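Local coordinates for protein glycoside transferase (Listeria monocytogenes, PDB 6R2M) that probably hydrolyses glycosidic bonds of exopolysaccharide outside the cell, and may have transferase activity, at residues S52-L60 with T68-L76; L160-Q169 with D211-E222. One frame throughout, in Å; residues are numbered along the deposited sequence.

Interaction 1: residues S52-L60 with T68-L76; sequences SIGLYMEYL and TFQEQVSHL
Met57 and Gln72 lock this helical hairpin together by knobs-into-holes packing, each filling a hollow on the facing helix. The short segments run antiparallel, their N-to-C directions 158° apart and their axes 9.4 Å apart at closest approach. Met57 sits among Phe69, Gln72, Val73 and Leu76; its chain bends at chi3 (61°) and brings CE to 3.6 Å from Phe69 CZ, while its sulfur lies oblique to the ring in a Met-aromatic contact. The same ring offers its edge to the backbone, with CE2 of Phe69 3.5 Å from Met57 O, which lies in the ring plane. In return Gln72 enters the space bounded by Ile53, Tyr56, Met57 and Leu60. A bend at chi2 (-53°) folds its amide against Tyr56, where CD of Gln72 lies 3.6 Å from CD2 of Tyr56, the amide and ring planes strongly inclined. Leu60 CD1, over the centre of one face of that ring, also reaches Thr68 CG2 at 3.7 Å.

Packing thins at partly exposed His75, where CB meets Ile53 CD1 at 4.1 Å. Beyond it, partly exposed Glu71 pairs with Lys67 in a salt bridge. Thr68 OG1 binds Asp65 in the link between the helices. Since no hydrogen bond crosses the interface, cohesion between the two segments comes from shape and dispersion, with a small electrostatic share probable where a carbonyl oxygen meets the aromatic edge.

Interaction 2: residues L160-Q169 with D211-E222; sequences LSYLNIQAMQ and DQMLIAMAYFDE
Ser161 settles directly on the backbone of helix 209-223, its CA 4.8 Å from that of Ile215. There CG1 of Ile215 comes 3.5 Å from Ser161 N, and Leu160 CB packs against the same methylene group. Ser161 CB in turn approaches Asp211 O at 3.7 Å, with Leu214 alongside. The second foothold is Ile165, whose branches divide the work: CG1 lies 3.6 Å from Ala218 O, CB meets Asp221 CB, and CG2 lies 4.0 Å from Glu222 OE1. Between these two points Leu163 touches the small side chain of Ala218 only lightly.

The next shell is water. With OG set between the backbone N and the carbonyl carbon (chi1 68°), Ser161 shares a water with Asp211 OD1. Two further waters each donate to Asp221 OD2, one accepting from Ile165 N at 3.0 Å and the other from Gln166 N, so the carboxylate serves the first turn of helix 165-170 indirectly. Another water joins Gln169 NE2 to Glu222 OE1.

Farther out, Asn164 holds the N-cap position: its OD1 accepts from Ala167 N at 3.0 Å, the donor standing above the carbonyl plane. Lys274 forms a salt bridge with Asp221 OD1, and Gln182 binds Glu222 OE2, so each carboxylate has a second partner on its other oxygen. No direct hydrogen bond joins the segments, so aliphatic contact fixes their spacing while water carries the polar traffic; the bridged Asp221 carboxylate lies near the N-terminal end of helix 165-170, whose partial positive charge would probably favour it.

In the fold
Interactions 1 and 2 are separate, their centres 22 Å apart and their nearest atoms about 7 Å apart. Helix 100-116 nevertheless joins them: Phe69 and Leu76 of interaction 1 touch it, as do Asn164 and Ala167 of interaction 2. The mainly helical build is consistent with the (alpha/alpha) barrel known among glycoside hydrolase families. Interaction 1 pairs helices adjacent in sequence and is nearly all buried, though it lies farther from the centre of the chain. Interaction 2 brings together elements more than forty residues apart and is only partly buried. Neither contact has a direct hydrogen bond across it, but the more open one admits bridging waters beside acidic side chains.

Interaction 1: residues S52-L60 with T68-L76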
loop_
_atom_site.group_PDB
_atom_site.type_symbol
_atom_site.label_atom_id
_atom_site.label_comp_id
_atom_site.label_asym_id
_atom_site.label_seq_id
_atom_site.Cartn_x
_atom_site.Cartn_y
_atom_site.Cartn_z
ATOM N N SER A 52 -4.543 6.231 3.764
ATOM C CA SER A 52 -5.892 5.772 4.074
ATOM C C SER A 52 -6.879 6.125 2.969
ATOM O O SER A 52 -7.657 5.265 2.534
ATOM C CB SER A 52 -6.363 6.344 5.406
ATOM O OG SER A 52 -5.466 6.011 6.434
ATOM N N ILE A 53 -6.876 7.382 2.498
ATOM C CA ILE A 53 -7.831 7.747 1.451
ATOM C C ILE A 53 -7.530 6.969 0.174
ATOM O O ILE A 53 -8.451 6.531 -0.521
ATOM C CB ILE A 53 -7.872 9.281 1.228
ATOM C CG1 ILE A 53 -9.034 9.666 0.305
ATOM C CG2 ILE A 53 -6.554 9.813 0.655
ATOM C CD1 ILE A 53 -9.270 11.184 0.217
ATOM N N GLY A 54 -6.248 6.736 -0.134
ATOM C CA GLY A 54 -5.922 5.955 -1.318
ATOM C C GLY A 54 -6.390 4.509 -1.213
ATOM O O GLY A 54 -6.858 3.926 -2.197
ATOM N N LEU A 55 -6.257 3.907 -0.031
ATOM C CA LEU A 55 -6.731 2.535 0.153
ATOM C C LEU A 55 -8.253 2.472 0.060
ATOM O O LEU A 55 -8.811 1.538 -0.526
ATOM C CB LEU A 55 -6.252 1.986 1.497
ATOM C CG LEU A 55 -4.791 1.558 1.529
ATOM C CD1 LEU A 55 -4.322 1.513 2.968
ATOM C CD2 LEU A 55 -4.609 0.207 0.839
ATOM N N TYR A 56 -8.931 3.467 0.617
ATOM C CA TYR A 56 -10.378 3.514 0.497
ATOM C C TYR A 56 -10.790 3.679 -0.958
ATOM O O TYR A 56 -11.714 3.004 -1.423
ATOM C CB TYR A 56 -10.918 4.642 1.369
ATOM C CG TYR A 56 -12.408 4.610 1.615
ATOM C CD1 TYR A 56 -13.117 3.413 1.693
ATOM C CD2 TYR A 56 -13.097 5.795 1.775
ATOM C CE1 TYR A 56 -14.489 3.418 1.930
ATOM C CE2 TYR A 56 -14.466 5.810 1.999
ATOM C CZ TYR A 56 -15.146 4.620 2.082
ATOM O OH TYR A 56 -16.508 4.660 2.313
ATOM N N MET A 57 -10.091 4.544 -1.704
ATOM C CA MET A 57 -10.362 4.669 -3.136
ATOM C C MET A 57 -10.180 3.343 -3.859
ATOM O O MET A 57 -10.992 2.984 -4.722
ATOM C CB MET A 57 -9.453 5.729 -3.746
ATOM C CG MET A 57 -9.869 7.128 -3.358
ATOM S SD MET A 57 -8.668 8.425 -3.784
ATOM C CE MET A 57 -8.606 8.247 -5.580
ATOM N N GLU A 58 -9.102 2.620 -3.537
ATOM C CA GLU A 58 -8.864 1.312 -4.136
ATOM C C GLU A 58 -10.032 0.367 -3.861
ATOM O O GLU A 58 -10.542 -0.300 -4.774
ATOM C CB GLU A 58 -7.546 0.757 -3.592
ATOM C CG GLU A 58 -7.143 -0.573 -4.157
ATOM C CD GLU A 58 -5.766 -1.005 -3.671
ATOM O OE1 GLU A 58 -4.957 -0.126 -3.299
ATOM O OE2 GLU A 58 -5.484 -2.221 -3.677
ATOM N N TYR A 59 -10.480 0.310 -2.602
ATOM C CA TYR A 59 -11.617 -0.525 -2.245
ATOM C C TYR A 59 -12.867 -0.131 -3.025
ATOM O O TYR A 59 -13.598 -0.996 -3.514
ATOM C CB TYR A 59 -11.878 -0.443 -0.733
ATOM C CG TYR A 59 -13.051 -1.295 -0.319
ATOM C CD1 TYR A 59 -12.878 -2.655 -0.066
ATOM C CD2 TYR A 59 -14.331 -0.762 -0.242
ATOM C CE1 TYR A 59 -13.940 -3.456 0.293
ATOM C CE2 TYR A 59 -15.419 -1.560 0.117
ATOM C CZ TYR A 59 -15.215 -2.905 0.380
ATOM O OH TYR A 59 -16.293 -3.718 0.711
ATOM N N LEU A 60 -13.128 1.173 -3.155
ATOM C CA LEU A 60 -14.363 1.624 -3.783
ATOM C C LEU A 60 -14.418 1.268 -5.261
ATOM O O LEU A 60 -15.502 0.994 -5.781
ATOM C CB LEU A 60 -14.521 3.132 -3.574
ATOM C CG LEU A 60 -14.692 3.459 -2.093
ATOM C CD1 LEU A 60 -14.539 4.945 -1.899
ATOM C CD2 LEU A 60 -16.023 2.948 -1.482
ATOM N N THR A 68 -19.332 7.038 -4.006
ATOM C CA THR A 68 -18.412 7.225 -2.886
ATOM C C THR A 68 -16.990 7.485 -3.384
ATOM O O THR A 68 -16.262 8.268 -2.773
ATOM C CB THR A 68 -18.469 6.023 -1.931
ATOM O OG1 THR A 68 -19.841 5.721 -1.633
ATOM C CG2 THR A 68 -17.741 6.341 -0.595
ATOM N N PHE A 69 -16.598 6.887 -4.512
ATOM C CA PHE A 69 -15.279 7.160 -5.074
ATOM C C PHE A 69 -15.119 8.648 -5.390
ATOM O O PHE A 69 -14.096 9.256 -5.056
ATOM C CB PHE A 69 -15.044 6.305 -6.331
ATOM C CG PHE A 69 -13.646 6.412 -6.863
ATOM C CD1 PHE A 69 -13.323 7.406 -7.770
ATOM C CD2 PHE A 69 -12.634 5.564 -6.410
ATOM C CE1 PHE A 69 -12.029 7.539 -8.249
ATOM C CE2 PHE A 69 -11.326 5.698 -6.875
ATOM C CZ PHE A 69 -11.022 6.688 -7.796
ATOM N N GLN A 70 -16.107 9.244 -6.062
ATOM C CA GLN A 70 -16.009 10.665 -6.395
ATOM C C GLN A 70 -16.018 11.532 -5.141
ATOM O O GLN A 70 -15.335 12.564 -5.102
ATOM C CB GLN A 70 -17.142 11.059 -7.351
ATOM C CG GLN A 70 -17.239 12.564 -7.656
ATOM C CD GLN A 70 -15.968 13.146 -8.238
ATOM O OE1 GLN A 70 -15.313 12.526 -9.061
ATOM N NE2 GLN A 70 -15.615 14.354 -7.807
ATOM N N GLU A 71 -16.757 11.125 -4.102
ATOM C CA GLU A 71 -16.720 11.882 -2.853
ATOM C C GLU A 71 -15.311 11.902 -2.288
ATOM O O GLU A 71 -14.847 12.939 -1.795
ATOM C CB GLU A 71 -17.695 11.292 -1.832
ATOM C CG GLU A 71 -19.133 11.684 -2.120
ATOM C CD GLU A 71 -20.123 10.814 -1.400
ATOM O OE1 GLU A 71 -19.692 9.893 -0.682
ATOM O OE2 GLU A 71 -21.340 11.050 -1.571
ATOM N N GLN A 72 -14.601 10.774 -2.396
ATOM C CA GLN A 72 -13.216 10.717 -1.954
ATOM C C GLN A 72 -12.309 11.563 -2.837
ATOM O O GLN A 72 -11.408 12.227 -2.325
ATOM C CB GLN A 72 -12.734 9.266 -1.919
ATOM C CG GLN A 72 -13.499 8.445 -0.878
ATOM C CD GLN A 72 -13.459 9.102 0.495
ATOM O OE1 GLN A 72 -12.390 9.333 1.047
ATOM N NE2 GLN A 72 -14.632 9.388 1.056
ATOM N N VAL A 73 -12.522 11.546 -4.160
ATOM C CA VAL A 73 -11.699 12.386 -5.039
ATOM C C VAL A 73 -11.852 13.853 -4.651
ATOM O O VAL A 73 -10.878 14.615 -4.662
ATOM C CB VAL A 73 -12.049 12.159 -6.526
ATOM C CG1 VAL A 73 -11.294 13.142 -7.426
ATOM C CG2 VAL A 73 -11.716 10.751 -6.937
ATOM N N SER A 74 -13.069 14.261 -4.279
ATOM C CA SER A 74 -13.298 15.640 -3.853
ATOM C C SER A 74 -12.535 15.961 -2.578
ATOM O O SER A 74 -11.925 17.031 -2.471
ATOM C CB SER A 74 -14.791 15.895 -3.662
ATOM O OG SER A 74 -15.431 16.016 -4.920
ATOM N N HIS A 75 -12.563 15.053 -1.596
ATOM C CA HIS A 75 -11.783 15.278 -0.378
ATOM C C HIS A 75 -10.297 15.307 -0.684
ATOM O O HIS A 75 -9.539 16.079 -0.084
ATOM C CB HIS A 75 -12.069 14.191 0.665
ATOM C CG HIS A 75 -13.426 14.281 1.286
ATOM N ND1 HIS A 75 -13.907 15.430 1.872
ATOM C CD2 HIS A 75 -14.407 13.354 1.416
ATOM C CE1 HIS A 75 -15.130 15.212 2.327
ATOM N NE2 HIS A 75 -15.457 13.960 2.062
ATOM N N LEU A 76 -9.854 14.444 -1.594
ATOM C CA LEU A 76 -8.459 14.461 -2.013
ATOM C C LEU A 76 -8.076 15.816 -2.600
ATOM O O LEU A 76 -7.038 16.389 -2.248
ATOM C CB LEU A 76 -8.219 13.339 -3.023
ATOM C CG LEU A 76 -6.773 13.072 -3.415
ATOM C CD1 LEU A 76 -6.034 12.429 -2.242
ATOM C CD2 LEU A 76 -6.738 12.178 -4.659
#

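Interaction 2: residues L160-Q169 with D211-E222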
loop_
_atom_site.group_PDB
_atom_site.type_symbol
_atom_site.label_atom_id
_atom_site.label_comp_id
_atom_site.label_asym_id
_atom_site.label_seq_id
_atom_site.Cartn_x
_atom_site.Cartn_y
_atom_site.Cartn_z
ATOM N N LEU A 160 12.509 0.458 -0.101
ATOM C CA LEU A 160 12.007 -0.410 -1.157
ATOM C C LEU A 160 10.538 -0.764 -0.960
ATOM O O LEU A 160 9.855 -1.118 -1.931
ATOM C CB LEU A 160 12.852 -1.676 -1.227
ATOM C CG LEU A 160 14.307 -1.408 -1.604
ATOM C CD1 LEU A 160 15.100 -2.695 -1.584
ATOM C CD2 LEU A 160 14.369 -0.752 -2.972
ATOM N N SER A 161 10.039 -0.685 0.275
ATOM C CA SER A 161 8.626 -0.946 0.523
ATOM C C SER A 161 7.715 0.118 -0.075
ATOM O O SER A 161 6.497 -0.071 -0.081
ATOM C CB SER A 161 8.374 -1.065 2.028
ATOM O OG SER A 161 8.554 0.193 2.675
ATOM N N TYR A 162 8.269 1.218 -0.565
ATOM C CA TYR A 162 7.498 2.251 -1.226
ATOM C C TYR A 162 7.321 1.981 -2.717
ATOM O O TYR A 162 6.604 2.732 -3.386
ATOM C CB TYR A 162 8.182 3.607 -1.034
ATOM C CG TYR A 162 7.873 4.337 0.262
ATOM C CD1 TYR A 162 7.428 3.654 1.400
ATOM C CD2 TYR A 162 8.016 5.720 0.334
ATOM C CE1 TYR A 162 7.154 4.347 2.580
ATOM C CE2 TYR A 162 7.758 6.411 1.501
ATOM C CZ TYR A 162 7.308 5.724 2.614
ATOM O OH TYR A 162 7.035 6.428 3.772
ATOM N N LEU A 163 7.947 0.933 -3.263
ATOM C CA LEU A 163 7.894 0.720 -4.701
ATOM C C LEU A 163 6.575 0.069 -5.094
ATOM O O LEU A 163 6.099 -0.870 -4.442
ATOM C CB LEU A 163 9.059 -0.145 -5.176
ATOM C CG LEU A 163 10.461 0.434 -4.989
ATOM C CD1 LEU A 163 11.508 -0.622 -5.305
ATOM C CD2 LEU A 163 10.698 1.652 -5.853
ATOM N N ASN A 164 5.981 0.583 -6.165
ATOM C CA ASN A 164 4.768 0.028 -6.744
ATOM C C ASN A 164 5.125 -0.188 -8.208
ATOM O O ASN A 164 5.155 0.768 -8.983
ATOM C CB ASN A 164 3.593 0.984 -6.549
ATOM C CG ASN A 164 2.280 0.431 -7.058
ATOM O OD1 ASN A 164 2.211 -0.211 -8.112
ATOM N ND2 ASN A 164 1.218 0.706 -6.316
ATOM N N ILE A 165 5.474 -1.428 -8.567
ATOM C CA ILE A 165 6.019 -1.680 -9.899
ATOM C C ILE A 165 4.985 -1.365 -10.970
ATOM O O ILE A 165 5.302 -0.775 -12.007
ATOM C CB ILE A 165 6.517 -3.133 -10.009
ATOM C CG1 ILE A 165 7.640 -3.383 -8.999
ATOM C CG2 ILE A 165 6.973 -3.449 -11.457
ATOM C CD1 ILE A 165 8.782 -2.357 -9.032
ATOM N N GLN A 166 3.732 -1.757 -10.746
ATOM C CA GLN A 166 2.695 -1.460 -11.729
ATOM C C GLN A 166 2.576 0.043 -11.975
ATOM O O GLN A 166 2.527 0.486 -13.130
ATOM C CB GLN A 166 1.357 -2.051 -11.273
ATOM C CG GLN A 166 0.188 -1.628 -12.152
ATOM C CD GLN A 166 -0.849 -2.717 -12.332
ATOM O OE1 GLN A 166 -0.517 -3.889 -12.517
ATOM N NE2 GLN A 166 -2.120 -2.335 -12.261
ATOM N N ALA A 167 2.578 0.844 -10.906
ATOM C CA ALA A 167 2.444 2.285 -11.084
ATOM C C ALA A 167 3.658 2.860 -11.804
ATOM O O ALA A 167 3.527 3.751 -12.652
ATOM C CB ALA A 167 2.248 2.975 -9.733
ATOM N N MET A 168 4.845 2.356 -11.489
ATOM C CA MET A 168 6.052 2.885 -12.116
ATOM C C MET A 168 6.103 2.556 -13.600
ATOM O O MET A 168 6.604 3.363 -14.394
ATOM C CB MET A 168 7.295 2.354 -11.402
ATOM C CG MET A 168 7.380 2.812 -9.977
ATOM S SD MET A 168 8.775 2.075 -9.119
ATOM C CE MET A 168 10.134 2.702 -10.115
ATOM N N GLN A 169 5.587 1.391 -13.996
ATOM C CA GLN A 169 5.540 1.071 -15.419
ATOM C C GLN A 169 4.509 1.928 -16.144
ATOM O O GLN A 169 4.704 2.264 -17.321
ATOM C CB GLN A 169 5.252 -0.421 -15.605
ATOM C CG GLN A 169 6.337 -1.317 -15.029
ATOM C CD GLN A 169 5.941 -2.780 -14.976
ATOM O OE1 GLN A 169 4.760 -3.122 -14.960
ATOM N NE2 GLN A 169 6.940 -3.655 -14.930
ATOM N N ASP A 211 6.608 -4.158 5.859
ATOM C CA ASP A 211 7.555 -3.628 4.883
ATOM C C ASP A 211 8.245 -4.754 4.122
ATOM O O ASP A 211 8.398 -4.677 2.893
ATOM C CB ASP A 211 8.563 -2.728 5.582
ATOM C CG ASP A 211 7.885 -1.635 6.400
ATOM O OD1 ASP A 211 6.780 -1.218 6.000
ATOM O OD2 ASP A 211 8.453 -1.209 7.419
ATOM N N GLN A 212 8.611 -5.833 4.821
ATOM C CA GLN A 212 9.235 -6.964 4.145
ATOM C C GLN A 212 8.306 -7.569 3.095
ATOM O O GLN A 212 8.758 -7.920 2.002
ATOM C CB GLN A 212 9.659 -8.022 5.158
ATOM C CG GLN A 212 10.787 -7.578 6.105
ATOM C CD GLN A 212 12.145 -7.544 5.413
ATOM O OE1 GLN A 212 12.450 -8.429 4.625
ATOM N NE2 GLN A 212 12.958 -6.527 5.709
ATOM N N MET A 213 7.004 -7.703 3.402
ATOM C CA MET A 213 6.096 -8.292 2.418
ATOM C C MET A 213 5.950 -7.383 1.209
ATOM O O MET A 213 5.877 -7.857 0.070
ATOM C CB MET A 213 4.712 -8.558 3.030
ATOM C CG MET A 213 4.635 -9.749 3.979
ATOM S SD MET A 213 5.345 -11.273 3.336
ATOM C CE MET A 213 4.514 -11.402 1.743
ATOM N N LEU A 214 5.910 -6.068 1.430
ATOM C CA LEU A 214 5.788 -5.163 0.290
ATOM C C LEU A 214 7.022 -5.248 -0.608
ATOM O O LEU A 214 6.903 -5.213 -1.836
ATOM C CB LEU A 214 5.559 -3.733 0.777
ATOM C CG LEU A 214 4.158 -3.524 1.376
ATOM C CD1 LEU A 214 4.092 -2.189 2.087
ATOM C CD2 LEU A 214 3.097 -3.611 0.270
ATOM N N ILE A 215 8.215 -5.378 -0.019
ATOM C CA ILE A 215 9.428 -5.532 -0.825
ATOM C C ILE A 215 9.379 -6.837 -1.599
ATOM O O ILE A 215 9.725 -6.894 -2.786
ATOM C CB ILE A 215 10.687 -5.465 0.061
ATOM C CG1 ILE A 215 10.755 -4.119 0.771
ATOM C CG2 ILE A 215 11.969 -5.729 -0.783
ATOM C CD1 ILE A 215 11.740 -4.097 1.911
ATOM N N ALA A 216 8.949 -7.911 -0.941
ATOM C CA ALA A 216 8.903 -9.205 -1.606
ATOM C C ALA A 216 7.965 -9.175 -2.797
ATOM O O ALA A 216 8.246 -9.792 -3.833
ATOM C CB ALA A 216 8.453 -10.288 -0.627
ATOM N N MET A 217 6.824 -8.493 -2.656
ATOM C CA MET A 217 5.897 -8.408 -3.777
ATOM C C MET A 217 6.464 -7.557 -4.911
ATOM O O MET A 217 6.312 -7.906 -6.085
ATOM C CB MET A 217 4.550 -7.876 -3.295
ATOM C CG MET A 217 3.742 -9.017 -2.700
ATOM S SD MET A 217 2.054 -8.606 -2.291
ATOM C CE MET A 217 2.418 -7.480 -1.021
ATOM N N ALA A 218 7.126 -6.445 -4.586
ATOM C CA ALA A 218 7.769 -5.649 -5.627
ATOM C C ALA A 218 8.879 -6.439 -6.302
ATOM O O ALA A 218 9.081 -6.334 -7.515
ATOM C CB ALA A 218 8.324 -4.357 -5.032
ATOM N N TYR A 219 9.626 -7.213 -5.519
ATOM C CA TYR A 219 10.672 -8.058 -6.078
ATOM C C TYR A 219 10.103 -9.005 -7.124
ATOM O O TYR A 219 10.649 -9.137 -8.226
ATOM C CB TYR A 219 11.348 -8.842 -4.957
ATOM C CG TYR A 219 12.588 -9.559 -5.382
ATOM C CD1 TYR A 219 12.521 -10.831 -5.944
ATOM C CD2 TYR A 219 13.834 -8.982 -5.208
ATOM C CE1 TYR A 219 13.662 -11.499 -6.312
ATOM C CE2 TYR A 219 14.982 -9.633 -5.581
ATOM C CZ TYR A 219 14.888 -10.890 -6.138
ATOM O OH TYR A 219 16.041 -11.532 -6.497
ATOM N N PHE A 220 9.028 -9.707 -6.776
ATOM C CA PHE A 220 8.422 -10.629 -7.726
ATOM C C PHE A 220 7.867 -9.888 -8.929
ATOM O O PHE A 220 8.016 -10.335 -10.074
ATOM C CB PHE A 220 7.310 -11.428 -7.059
ATOM C CG PHE A 220 6.652 -12.404 -7.983
ATOM C CD1 PHE A 220 5.396 -12.141 -8.505
ATOM C CD2 PHE A 220 7.293 -13.580 -8.337
ATOM C CE1 PHE A 220 4.788 -13.040 -9.376
ATOM C CE2 PHE A 220 6.684 -14.480 -9.195
ATOM C CZ PHE A 220 5.430 -14.209 -9.710
ATOM N N ASP A 221 7.224 -8.746 -8.687
ATOM C CA ASP A 221 6.619 -7.982 -9.777
ATOM C C ASP A 221 7.651 -7.551 -10.808
ATOM O O ASP A 221 7.376 -7.575 -12.016
ATOM C CB ASP A 221 5.905 -6.755 -9.223
ATOM C CG ASP A 221 4.602 -7.098 -8.541
ATOM O OD1 ASP A 221 4.114 -8.234 -8.718
ATOM O OD2 ASP A 221 4.062 -6.220 -7.839
ATOM N N GLU A 222 8.834 -7.128 -10.358
ATOM C CA GLU A 222 9.852 -6.627 -11.273
ATOM C C GLU A 222 10.681 -7.759 -11.860
ATOM O O GLU A 222 10.964 -7.762 -13.063
ATOM C CB GLU A 222 10.764 -5.627 -10.554
ATOM C CG GLU A 222 12.051 -5.266 -11.333
ATOM C CD GLU A 222 11.761 -4.666 -12.695
ATOM O OE1 GLU A 222 10.665 -4.111 -12.885
ATOM O OE2 GLU A 222 12.638 -4.764 -13.586
HETATM O O HOH W 1 6.292 0.918 3.889
HETATM O O HOH W 2 4.979 -3.798 -3.243
HETATM O O HOH W 3 4.992 -3.617 -6.579
HETATM O O HOH W 4 2.702 -3.819 -8.886
HETATM O O HOH W 5 9.594 -3.220 -15.304
#